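Long-range contacts in extracellular ligand-binding receptor (Verminephrobacter eiseniae, PDB 4M88), which probably binds an amino acid outside the cytoplasm as the substrate-binding component of an ABC transporter of the leucine-binding protein family: residues Met141-Thr146 / Lys172-Gly177; Val250-Ala255 / Gly347-Asp352; Ile10-Gly15 / Ala51-Ser56; Lys29-Gln34 / Glu290-Ala295. One frame throughout, in Å; residues are numbered along the deposited sequence.

Contact 1: residues Met141-Thr146 / Lys172-Gly177; sequences MSKLAT and KIELNG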
# COMPACT_ATOMS: atom_id res chain seq x y z
N MSE A 141 18.82 11.14 15.55
CA MSE A 141 18.04 12.35 15.31
C MSE A 141 17.24 12.79 16.54
O MSE A 141 16.66 11.96 17.24
CB MSE A 141 17.11 12.17 14.12
CG MSE A 141 17.86 11.91 12.84
SE MSE A 141 16.69 11.51 11.33
CE MSE A 141 18.06 11.30 9.96
N SER A 142 17.23 14.10 16.78
CA SER A 142 16.44 14.69 17.85
C SER A 142 15.43 15.70 17.28
O SER A 142 14.59 16.21 18.02
CB SER A 142 17.36 15.36 18.87
OG SER A 142 18.17 16.35 18.25
N LYS A 143 15.53 16.00 15.99
CA LYS A 143 14.56 16.89 15.35
C LYS A 143 14.11 16.37 13.99
O LYS A 143 14.93 16.17 13.09
CB LYS A 143 15.11 18.31 15.23
CG LYS A 143 14.13 19.26 14.58
CD LYS A 143 14.58 20.71 14.72
CE LYS A 143 13.50 21.65 14.21
NZ LYS A 143 13.75 23.07 14.58
N LEU A 144 12.80 16.17 13.86
CA LEU A 144 12.20 15.62 12.64
C LEU A 144 11.19 16.60 12.07
O LEU A 144 10.45 17.23 12.81
CB LEU A 144 11.46 14.33 12.98
CG LEU A 144 12.20 13.01 12.91
CD1 LEU A 144 11.29 11.86 13.35
CD2 LEU A 144 12.71 12.77 11.49
N ALA A 145 11.16 16.72 10.74
CA ALA A 145 10.11 17.47 10.08
C ALA A 145 9.25 16.48 9.29
O ALA A 145 9.73 15.45 8.85
CB ALA A 145 10.70 18.50 9.13
N THR A 146 7.97 16.80 9.12
CA THR A 146 7.09 15.99 8.27
C THR A 146 6.46 16.90 7.23
O THR A 146 5.95 17.96 7.56
CB THR A 146 5.95 15.33 9.07
OG1 THR A 146 6.50 14.53 10.12
CG2 THR A 146 5.08 14.46 8.14
N LYS A 172 13.04 12.37 23.89
CA LYS A 172 12.34 13.47 23.22
C LYS A 172 12.87 13.78 21.82
O LYS A 172 14.06 13.99 21.63
CB LYS A 172 12.39 14.74 24.08
CG LYS A 172 11.44 14.73 25.26
CD LYS A 172 11.02 16.14 25.61
CE LYS A 172 12.13 16.92 26.30
NZ LYS A 172 11.62 18.18 26.92
N ILE A 173 11.96 13.80 20.86
CA ILE A 173 12.25 14.30 19.52
C ILE A 173 11.38 15.52 19.29
O ILE A 173 10.18 15.48 19.56
CB ILE A 173 11.90 13.27 18.44
CG1 ILE A 173 12.77 12.03 18.57
CG2 ILE A 173 12.09 13.87 17.04
CD1 ILE A 173 12.40 10.97 17.58
N GLU A 174 11.98 16.60 18.79
CA GLU A 174 11.19 17.76 18.41
C GLU A 174 10.62 17.50 17.04
O GLU A 174 11.34 17.09 16.13
CB GLU A 174 12.03 19.03 18.40
CG GLU A 174 11.25 20.25 17.94
CD GLU A 174 12.12 21.49 17.82
OE1 GLU A 174 13.32 21.41 18.13
OE2 GLU A 174 11.58 22.55 17.41
N LEU A 175 9.32 17.74 16.88
CA LEU A 175 8.67 17.46 15.60
C LEU A 175 8.04 18.71 15.00
O LEU A 175 7.32 19.43 15.69
CB LEU A 175 7.60 16.38 15.79
CG LEU A 175 6.69 16.10 14.59
CD1 LEU A 175 7.47 15.41 13.48
CD2 LEU A 175 5.49 15.28 15.02
N ASN A 176 8.30 18.98 13.73
CA ASN A 176 7.58 20.04 13.02
C ASN A 176 6.83 19.44 11.85
O ASN A 176 7.37 18.61 11.13
CB ASN A 176 8.54 21.12 12.52
CG ASN A 176 9.15 21.91 13.65
OD1 ASN A 176 8.51 22.16 14.67
ND2 ASN A 176 10.40 22.32 13.47
N GLY A 177 5.59 19.86 11.64
CA GLY A 177 4.82 19.30 10.54
C GLY A 177 4.37 20.40 9.61
O GLY A 177 3.77 21.38 10.04
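Met141 and Ser142 bring the first segment up against Ile173, whose CG1 lies 4.1 Å from Met141 O. Ser142 O then accepts the backbone N of Glu174 at 2.7 Å, the first of four rungs that tie strands 143-146 and 174-177 in parallel, 16° apart. Lys143 runs fully extended, CG anti to the backbone N (chi1 -179°), side by side with the equally extended Glu174. Lys143 NZ to Glu174 OE2 is a long salt bridge of 3.6 Å, while Leu197 O outside the segments takes a hydrogen bond from the same ammonium. An alanine in place of Lys143 would probably leave Glu174 OE2 without this long ion-pair partner and Leu197 O without this donor. On the other face of the sheet, Leu144 sets its CB 4.1 Å from Ile173 CG2 and 4.2 Å from Leu175 CD1; its backbone N and O bond to Glu174 O and Asn176 N. Ala145 CA adds a CA-H...O contact to Asn176 O at 3.1 Å, and its small methyl suits a buried place against Ala199. Thr146 N closes the ladder on Asn176 O, and Thr146 OG1, buried without a polar partner in the model, rests 3.6 Å from Leu175 CD1. Helix 152-166, the crossover of this beta-alpha-beta unit, packs on Thr146, Ile173 and Leu175; helix 125-138 touches Leu144 and Ile173, and strand 201-205 flanks 143-149 on the side away from edge strand 174-180.

Contact 2: residues Val250-Ala255 / Gly347-Asp352; sequences VGIVQA and GVIGRD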
# COMPACT_ATOMS: atom_id res chain seq x y z
N VAL A 250 17.21 8.16 0.75
CA VAL A 250 15.78 8.04 1.00
C VAL A 250 15.48 6.67 1.59
O VAL A 250 15.85 5.64 1.01
CB VAL A 250 14.96 8.22 -0.28
CG1 VAL A 250 13.48 7.89 -0.02
CG2 VAL A 250 15.12 9.63 -0.83
N GLY A 251 14.83 6.64 2.75
CA GLY A 251 14.37 5.39 3.32
C GLY A 251 12.92 5.13 2.96
O GLY A 251 12.08 6.03 3.06
N ILE A 252 12.63 3.91 2.52
CA ILE A 252 11.27 3.53 2.15
C ILE A 252 10.83 2.41 3.08
O ILE A 252 11.47 1.37 3.15
CB ILE A 252 11.19 3.01 0.70
CG1 ILE A 252 11.77 4.02 -0.28
CG2 ILE A 252 9.75 2.66 0.33
CD1 ILE A 252 11.93 3.46 -1.69
N VAL A 253 9.75 2.63 3.82
CA VAL A 253 9.23 1.58 4.69
C VAL A 253 8.45 0.62 3.82
O VAL A 253 7.52 1.03 3.11
CB VAL A 253 8.29 2.13 5.75
CG1 VAL A 253 7.93 1.04 6.73
CG2 VAL A 253 8.96 3.23 6.48
N GLN A 254 8.83 -0.65 3.85
CA GLN A 254 8.19 -1.65 2.99
C GLN A 254 7.22 -2.50 3.79
O GLN A 254 7.52 -2.90 4.91
CB GLN A 254 9.24 -2.56 2.36
CG GLN A 254 10.29 -1.84 1.54
CD GLN A 254 9.77 -1.33 0.20
OE1 GLN A 254 8.59 -0.99 0.05
NE2 GLN A 254 10.67 -1.25 -0.78
N ALA A 255 6.06 -2.79 3.20
CA ALA A 255 5.06 -3.63 3.86
C ALA A 255 5.17 -5.06 3.37
O ALA A 255 4.48 -5.95 3.88
CB ALA A 255 3.65 -3.09 3.60
N GLY A 347 13.84 -0.04 3.91
CA GLY A 347 14.93 -0.09 2.96
C GLY A 347 15.50 1.31 2.80
O GLY A 347 14.79 2.29 3.00
N VAL A 348 16.79 1.42 2.48
CA VAL A 348 17.36 2.73 2.20
C VAL A 348 18.01 2.69 0.84
O VAL A 348 18.73 1.73 0.52
CB VAL A 348 18.40 3.13 3.26
CG1 VAL A 348 18.95 4.53 2.97
CG2 VAL A 348 17.79 3.08 4.66
N ILE A 349 17.74 3.70 0.02
CA ILE A 349 18.37 3.77 -1.30
C ILE A 349 19.85 4.13 -1.15
O ILE A 349 20.21 5.17 -0.60
CB ILE A 349 17.66 4.77 -2.22
CG1 ILE A 349 16.18 4.39 -2.38
CG2 ILE A 349 18.33 4.81 -3.61
CD1 ILE A 349 15.39 5.35 -3.27
N GLY A 350 20.72 3.23 -1.63
CA GLY A 350 22.15 3.43 -1.46
C GLY A 350 22.72 4.37 -2.50
O GLY A 350 22.00 4.87 -3.36
N ARG A 351 24.03 4.61 -2.42
CA ARG A 351 24.71 5.48 -3.38
C ARG A 351 24.69 4.88 -4.78
O ARG A 351 24.92 5.58 -5.76
CB ARG A 351 26.15 5.74 -2.95
CG ARG A 351 26.30 6.49 -1.66
CD ARG A 351 27.76 6.56 -1.29
NE ARG A 351 27.96 7.14 0.03
CZ ARG A 351 29.11 7.10 0.70
NH1 ARG A 351 30.17 6.50 0.17
NH2 ARG A 351 29.19 7.65 1.90
N ASP A 352 24.43 3.57 -4.86
CA ASP A 352 24.35 2.91 -6.16
C ASP A 352 22.93 2.85 -6.71
O ASP A 352 22.68 2.20 -7.72
CB ASP A 352 24.93 1.49 -6.09
CG ASP A 352 24.19 0.60 -5.10
OD1 ASP A 352 23.19 1.06 -4.50
OD2 ASP A 352 24.61 -0.56 -4.93
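Ile349 and Val250 meet at one end of this antiparallel pairing, where the backbone N of Ile349 gives a nearly straight hydrogen bond (174°) to Val250 O at 2.9 Å. The side chain of Ile349 continues from that bond over the same carbonyl. Ile349 CB stands 3.8 Å from Val250 O, and Ile349 CG1, anti to the carbonyl carbon of its own residue (chi1 -58°), comes to 3.6 Å from that oxygen. At the tip, Ile349 CD1 reaches two apolar neighbours, Val250 CB and Ile252 CD1, each at 4.2 Å. Branched aliphatic residues suit these places: they favour extended backbone and have methyl groups to spread over the buried face, where helix 235-247 covers Val250 and Ile349 through Ile238. Further along, Ile252 and Gly347 form a hydrogen-bonded pair, with Ile252 N on Gly347 O at 2.7 Å and Gly347 N on Ile252 O at 2.9 Å. Between these rungs, Gly251 faces Val348 in a non-hydrogen-bonded pair. Gly251 CA lies 3.1 Å from Gly347 O in a CA-H...O contact, and a side chain on Gly251 would lie near that oxygen. Strand 345-349 is the antiparallel partner added beside the parallel strands of its sheet, and strand 355-356 continues beyond it. The chemistry is thus divided between backbone and side chains: main-chain bonds satisfy buried amides and carbonyls and fix the register, while dispersion among aliphatic groups, with no charge taking part, joins the sheet to its helix.

Contact 3: residues Ile10-Gly15 / Ala51-Ser56; sequences IGPFTG and ADDRFS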
# COMPACT_ATOMS: atom_id res chain seq x y z
N ILE A 10 -11.85 -2.35 -8.32
CA ILE A 10 -12.19 -0.96 -8.59
C ILE A 10 -10.96 -0.13 -8.26
O ILE A 10 -10.43 -0.21 -7.15
CB ILE A 10 -13.37 -0.48 -7.74
CG1 ILE A 10 -14.61 -1.34 -8.02
CG2 ILE A 10 -13.66 0.97 -8.03
CD1 ILE A 10 -15.81 -0.98 -7.13
N GLY A 11 -10.50 0.67 -9.21
CA GLY A 11 -9.22 1.34 -9.02
C GLY A 11 -9.15 2.65 -9.77
O GLY A 11 -9.94 2.90 -10.68
N PRO A 12 -8.21 3.51 -9.38
CA PRO A 12 -8.05 4.80 -10.05
C PRO A 12 -7.26 4.65 -11.35
O PRO A 12 -6.13 5.14 -11.45
CB PRO A 12 -7.28 5.62 -9.02
CG PRO A 12 -6.46 4.59 -8.27
CD PRO A 12 -7.31 3.35 -8.23
N PHE A 13 -7.85 3.98 -12.34
CA PHE A 13 -7.13 3.69 -13.59
C PHE A 13 -6.87 4.91 -14.46
O PHE A 13 -5.91 4.93 -15.25
CB PHE A 13 -7.85 2.59 -14.36
CG PHE A 13 -7.87 1.28 -13.64
CD1 PHE A 13 -6.68 0.57 -13.45
CD2 PHE A 13 -9.05 0.76 -13.14
CE1 PHE A 13 -6.67 -0.64 -12.77
CE2 PHE A 13 -9.05 -0.46 -12.46
CZ PHE A 13 -7.86 -1.16 -12.28
N THR A 14 -7.69 5.94 -14.34
CA THR A 14 -7.39 7.21 -14.97
C THR A 14 -7.12 8.26 -13.88
O THR A 14 -7.70 8.18 -12.79
CB THR A 14 -8.52 7.67 -15.92
OG1 THR A 14 -9.76 7.70 -15.21
CG2 THR A 14 -8.65 6.70 -17.06
N GLY A 15 -6.24 9.20 -14.17
CA GLY A 15 -5.91 10.23 -13.20
C GLY A 15 -4.50 10.05 -12.67
O GLY A 15 -3.72 9.28 -13.22
N ALA A 51 -12.98 -1.78 -12.92
CA ALA A 51 -13.82 -0.61 -13.05
C ALA A 51 -13.00 0.58 -12.59
O ALA A 51 -12.27 0.47 -11.60
CB ALA A 51 -15.08 -0.76 -12.21
N ASP A 52 -13.11 1.69 -13.30
CA ASP A 52 -12.31 2.88 -13.03
C ASP A 52 -13.08 3.87 -12.15
O ASP A 52 -14.15 4.34 -12.55
CB ASP A 52 -11.94 3.54 -14.37
CG ASP A 52 -11.11 4.80 -14.22
OD1 ASP A 52 -10.50 5.03 -13.15
OD2 ASP A 52 -11.06 5.58 -15.20
N ASP A 53 -12.54 4.18 -10.97
CA ASP A 53 -13.16 5.15 -10.07
C ASP A 53 -12.61 6.56 -10.28
O ASP A 53 -13.09 7.52 -9.66
CB ASP A 53 -13.06 4.71 -8.58
CG ASP A 53 -11.61 4.68 -8.05
OD1 ASP A 53 -10.80 5.59 -8.37
OD2 ASP A 53 -11.28 3.74 -7.27
N ARG A 54 -11.62 6.67 -11.16
CA ARG A 54 -11.08 7.96 -11.59
C ARG A 54 -10.47 8.78 -10.44
O ARG A 54 -10.45 10.01 -10.49
CB ARG A 54 -12.16 8.80 -12.29
CG ARG A 54 -12.89 8.08 -13.41
CD ARG A 54 -13.87 8.99 -14.13
NE ARG A 54 -14.89 9.55 -13.24
CZ ARG A 54 -15.98 8.89 -12.83
NH1 ARG A 54 -16.19 7.63 -13.21
NH2 ARG A 54 -16.85 9.50 -12.03
N PHE A 55 -9.96 8.08 -9.43
CA PHE A 55 -9.37 8.74 -8.25
C PHE A 55 -10.33 9.71 -7.57
O PHE A 55 -9.94 10.83 -7.22
CB PHE A 55 -8.07 9.46 -8.61
CG PHE A 55 -7.20 9.76 -7.42
CD1 PHE A 55 -6.95 8.77 -6.48
CD2 PHE A 55 -6.63 11.01 -7.25
CE1 PHE A 55 -6.15 9.03 -5.38
CE2 PHE A 55 -5.82 11.28 -6.15
CZ PHE A 55 -5.58 10.28 -5.22
N SER A 56 -11.58 9.29 -7.38
CA SER A 56 -12.56 10.12 -6.68
C SER A 56 -13.52 9.26 -5.85
O SER A 56 -13.79 8.10 -6.19
CB SER A 56 -13.37 10.94 -7.67
OG SER A 56 -14.10 10.10 -8.54
O HOH W 1 -10.45 2.06 -5.64
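Asp52 and Thr14 are turned so that carboxylate meets hydroxyl: Asp52 CG is anti to its backbone N (chi1 179°), while Thr14 OG1 takes the crowded position between N and carbonyl carbon (chi1 55°). The side chains cross at about a right angle, and Thr14 OG1 donates to Asp52 OD2 in a bond modelled at 2.5 Å, so short that its exact length is doubtful. Asp52 OD1 is gripped from opposite faces of the carboxylate by two backbone donors, Thr14 N at 3.2 Å and Arg54 N at 2.8 Å, the latter closing an Asx turn. An alanine in place of Asp52 would probably leave the Thr14 hydroxyl and the amides of Thr14 and Arg54 without this acceptor. Asp53 makes a second Asx turn, Asp53 OD1 taking Phe55 N at 2.8 Å, and a water bridges its OD2 to Ile10 O. Pro12, the centre of an inverse gamma turn, places CB 3.9 Å from Phe55 CB, while the edge of the Phe13 ring meets Ala51 O. Gly11 N to Ala51 O and Asp53 N to Gly11 O end the strand pairing. The two loops follow adjacent parallel strands of the beta-alpha-beta unit 4-11, 18-37, 45-52, part of the alpha/beta fold of periplasmic binding proteins.

Contact 4: residues Lys29-Gln34 / Glu290-Ala295; sequences KAYLAQ and EGYLSA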
# COMPACT_ATOMS: atom_id res chain seq x y z
N LYS A 29 -3.53 -9.81 -11.95
CA LYS A 29 -3.66 -10.66 -13.13
C LYS A 29 -2.60 -11.73 -13.17
O LYS A 29 -2.87 -12.87 -13.59
CB LYS A 29 -3.56 -9.82 -14.40
CG LYS A 29 -4.76 -8.94 -14.64
CD LYS A 29 -4.50 -8.07 -15.85
CE LYS A 29 -5.77 -7.43 -16.35
NZ LYS A 29 -5.49 -6.34 -17.31
N ALA A 30 -1.38 -11.37 -12.76
CA ALA A 30 -0.28 -12.32 -12.70
C ALA A 30 -0.64 -13.48 -11.78
O ALA A 30 -0.43 -14.64 -12.15
CB ALA A 30 1.01 -11.64 -12.26
N TYR A 31 -1.19 -13.20 -10.61
CA TYR A 31 -1.59 -14.30 -9.73
C TYR A 31 -2.72 -15.14 -10.35
O TYR A 31 -2.64 -16.38 -10.36
CB TYR A 31 -2.02 -13.84 -8.34
CG TYR A 31 -2.59 -15.01 -7.57
CD1 TYR A 31 -1.75 -16.02 -7.10
CD2 TYR A 31 -3.96 -15.16 -7.39
CE1 TYR A 31 -2.27 -17.13 -6.44
CE2 TYR A 31 -4.49 -16.27 -6.73
CZ TYR A 31 -3.63 -17.24 -6.26
OH TYR A 31 -4.14 -18.34 -5.58
N LEU A 32 -3.77 -14.47 -10.83
CA LEU A 32 -4.91 -15.17 -11.41
C LEU A 32 -4.52 -16.10 -12.55
O LEU A 32 -5.05 -17.21 -12.66
CB LEU A 32 -5.99 -14.19 -11.86
CG LEU A 32 -6.60 -13.38 -10.71
CD1 LEU A 32 -7.78 -12.58 -11.22
CD2 LEU A 32 -7.01 -14.27 -9.55
N ALA A 33 -3.60 -15.66 -13.41
CA ALA A 33 -3.12 -16.51 -14.48
C ALA A 33 -2.38 -17.73 -13.95
O ALA A 33 -2.52 -18.85 -14.47
CB ALA A 33 -2.23 -15.70 -15.46
N GLN A 34 -1.57 -17.52 -12.91
CA GLN A 34 -0.83 -18.58 -12.26
C GLN A 34 -1.84 -19.54 -11.62
O GLN A 34 -1.76 -20.76 -11.79
CB GLN A 34 0.11 -17.96 -11.21
CG GLN A 34 1.24 -18.85 -10.69
CD GLN A 34 2.18 -18.13 -9.70
OE1 GLN A 34 1.73 -17.57 -8.69
NE2 GLN A 34 3.48 -18.18 -9.98
N GLU A 290 2.03 -6.15 -4.20
CA GLU A 290 0.85 -5.98 -3.36
C GLU A 290 -0.39 -6.55 -4.03
O GLU A 290 -1.22 -7.18 -3.37
CB GLU A 290 0.63 -4.49 -3.05
CG GLU A 290 -0.51 -4.24 -2.07
CD GLU A 290 -0.32 -2.97 -1.25
OE1 GLU A 290 0.54 -2.13 -1.61
OE2 GLU A 290 -1.02 -2.83 -0.23
N GLY A 291 -0.51 -6.32 -5.33
CA GLY A 291 -1.67 -6.83 -6.06
C GLY A 291 -1.63 -8.35 -6.11
O GLY A 291 -2.63 -9.03 -5.92
N TYR A 292 -0.44 -8.88 -6.35
CA TYR A 292 -0.25 -10.33 -6.38
C TYR A 292 -0.62 -10.96 -5.03
O TYR A 292 -1.35 -11.95 -4.98
CB TYR A 292 1.18 -10.64 -6.78
CG TYR A 292 1.55 -12.11 -6.72
CD1 TYR A 292 1.38 -12.93 -7.82
CD2 TYR A 292 2.06 -12.67 -5.54
CE1 TYR A 292 1.72 -14.28 -7.76
CE2 TYR A 292 2.40 -14.02 -5.47
CZ TYR A 292 2.22 -14.81 -6.58
OH TYR A 292 2.55 -16.14 -6.53
N LEU A 293 -0.12 -10.39 -3.94
CA LEU A 293 -0.38 -10.97 -2.61
C LEU A 293 -1.83 -10.79 -2.17
O LEU A 293 -2.38 -11.63 -1.45
CB LEU A 293 0.57 -10.37 -1.56
CG LEU A 293 2.02 -10.84 -1.69
CD1 LEU A 293 2.96 -10.09 -0.75
CD2 LEU A 293 2.13 -12.34 -1.44
N SER A 294 -2.45 -9.70 -2.61
CA SER A 294 -3.84 -9.46 -2.24
C SER A 294 -4.71 -10.51 -2.90
O SER A 294 -5.58 -11.11 -2.26
CB SER A 294 -4.28 -8.05 -2.61
OG SER A 294 -3.55 -7.09 -1.87
N ALA A 295 -4.46 -10.75 -4.18
CA ALA A 295 -5.19 -11.77 -4.93
C ALA A 295 -4.85 -13.17 -4.40
O ALA A 295 -5.74 -14.01 -4.26
CB ALA A 295 -4.90 -11.66 -6.43
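Tyr292 OH donates to Gln34 OE1 at 2.7 Å, the one hydrogen bond across the two segments. The hydroxyl lies in the plane of the amide and uses a lone pair of OE1. Gln34 suits the place because its extended chain carries an acceptor and a donor together: while OE1 takes the tyrosine, NE2 bonds to Glu269 O outside the segments. Tyr292 OH has a further, weak bond with Arg296 NH1. Behind the hydroxyl, the phenol ring spreads beside Tyr31. With CG anti to the backbone N (chi1 173°), Tyr31 presents the edge of its ring to the face of Tyr292 in a T-shaped pair, centroids 5.7 Å apart and planes at 85°. Tyr31 CB touches Tyr292 CD1 at 3.6 Å, and Tyr31 CD1 lies 3.9 Å from Tyr292 CE1. The Tyr31 ring also meets Ala295, where Tyr31 CD2 is 3.7 Å from Ala295 CB. One methyl group suffices there, and it lets the ring lie close to the helix backbone. The short helical segments approach to 8.2 Å, their axes 45° apart. Helix 265-277 completes the surroundings, touching Ala30, Gln34 and Tyr292, and its Phe270 makes another edge-to-face pair with Tyr292. The chemistry is that of a largely apolar, aromatic helix interface with a polar tip: the rings give shape and dispersion, and their packing by Tyr31 and Phe270 would tend to hinder turning of the Tyr292 ring, while the phenol-amide bond satisfies a buried hydroxyl and fixes where the end of the phenol sits.

Overall arrangement
Contacts 1 to 3 lie in two beta-sheets, and contact 4 packs two helices. Contacts 1 and 2 share the seven-stranded mixed sheet, their centres 20 Å apart: one pairs the parallel edge strand, the other adds the antiparallel strand. Contact 3 belongs to the five-stranded parallel sheet, and the helix that crosses over between its strands supplies residues 29-34 to contact 4, about 7 Å away between nearest atoms. Contacts 4 and 2 also have their nearest atoms about 6 Å apart, whereas contacts 1 and 4 lie on opposite sides of the chain's centre, their centres 39 Å apart. A bound glycerol, probably from crystallisation, sits about 5 Å from the Ile252 side chain in contact 2.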